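Local coordinates for alanine dehydrogenase (Archaeoglobus fulgidus, PDB 1OMO) that catalyses the NAD(+)-dependent oxidative deamination of L-alanine to pyruvate and the reverse reductive amination, working as a homodimer, at the interface of chains A and B. Coordinates in Å, arbitrary orientation; residue numbers count along the deposited sequence, not the author numbering. Chains: chain A/B, alanine dehydrogenase.

The interface of chains A and B. Residues chain A 48, 70, 73; chain B 90-91.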
# COMPACT_ATOMS: atom_id res chain seq x y z
N LYS A 48 11.87 -14.63 -5.66
CA LYS A 48 11.75 -14.56 -7.11
C LYS A 48 11.26 -13.19 -7.64
O LYS A 48 10.81 -13.11 -8.77
CB LYS A 48 10.77 -15.62 -7.59
CG LYS A 48 11.24 -17.04 -7.51
CD LYS A 48 10.11 -17.93 -8.02
CE LYS A 48 10.60 -19.30 -8.46
NZ LYS A 48 9.46 -20.06 -9.07
N HIS A 70 8.50 -9.70 -11.43
CA HIS A 70 9.03 -11.05 -11.43
C HIS A 70 9.67 -11.52 -12.79
O HIS A 70 9.00 -12.09 -13.67
CB HIS A 70 7.93 -12.03 -11.00
CG HIS A 70 7.57 -11.94 -9.54
ND1 HIS A 70 6.97 -10.83 -8.99
CD2 HIS A 70 7.70 -12.83 -8.53
CE1 HIS A 70 6.76 -11.04 -7.71
NE2 HIS A 70 7.19 -12.24 -7.40
N ASN A 73 9.05 -14.44 -14.84
CA ASN A 73 7.69 -14.50 -15.35
C ASN A 73 7.61 -14.78 -16.86
O ASN A 73 6.88 -15.67 -17.28
CB ASN A 73 6.92 -13.20 -15.00
CG ASN A 73 6.16 -13.32 -13.67
OD1 ASN A 73 6.06 -14.39 -13.08
ND2 ASN A 73 5.61 -12.21 -13.21
N PRO B 90 3.25 -15.00 -4.46
CA PRO B 90 4.59 -14.42 -4.25
C PRO B 90 5.58 -14.92 -5.30
O PRO B 90 6.67 -14.37 -5.46
CB PRO B 90 4.97 -14.91 -2.86
CG PRO B 90 3.63 -15.27 -2.23
CD PRO B 90 2.87 -15.87 -3.33
N GLU B 91 5.15 -15.95 -6.01
CA GLU B 91 5.95 -16.59 -7.04
C GLU B 91 5.97 -15.84 -8.37
O GLU B 91 7.04 -15.66 -8.96
CB GLU B 91 5.44 -18.02 -7.28
CG GLU B 91 6.45 -19.11 -6.97
CD GLU B 91 7.13 -18.92 -5.62
OE1 GLU B 91 6.42 -18.95 -4.59
OE2 GLU B 91 8.37 -18.72 -5.60
O HOH W 1 8.17 -15.22 -11.62
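A:His70 meets the loop at B:Pro90 and B:Glu91 through NE2 of its imidazole, a worked example of how a homodimer of the ornithine cyclodeaminase/mu-crystallin family can recognise its partner through backbone carbonyls. The ring nitrogen NE2 of A:His70 donates a hydrogen bond to the carbonyl O of B:Pro90, 2.9 Å away. The bond is bent, with 145° at the hydrogen, and the donor stands above the carbonyl plane, while the oxygen is tilted only modestly from the imidazole plane. Replacing A:His70 with an alanine removes NE2 and would probably leave the B:Pro90 carbonyl without its hydrogen-bond donor from chain A.

Also in the first shell, A:Lys48 and B:Glu91 cross obliquely and bury more surface than the histidine does, 45 Å² of the lysine and 62 Å² of the glutamate against 7 Å² of A:His70. The lysine chain, extended beyond CG, runs past the carboxylate with its methylenes: CD comes within 4.0 Å of the carboxylate carbon CD of B:Glu91. Its ammonium NZ reaches OE2 of B:Glu91 at 3.9 Å, a long salt bridge whose attraction is likely to be modest. A bend at chi2 (48°) in B:Glu91 folds its carboxylate back towards the lysine chain.

The backbone of B:Glu91 is tied to chain A less directly. Its carbonyl O lies near the imidazole of A:His70 and is linked to A:Asn73 through water 1, which lies 2.9 Å from this oxygen and 2.7 Å from the side-chain amide oxygen OD1 of A:Asn73. The patch lies in loops, about 17 Å from its centre to A:Lys65, the inferred catalytic proton donor/acceptor, and the dimer's two-fold symmetry repeats it with the chains exchanged.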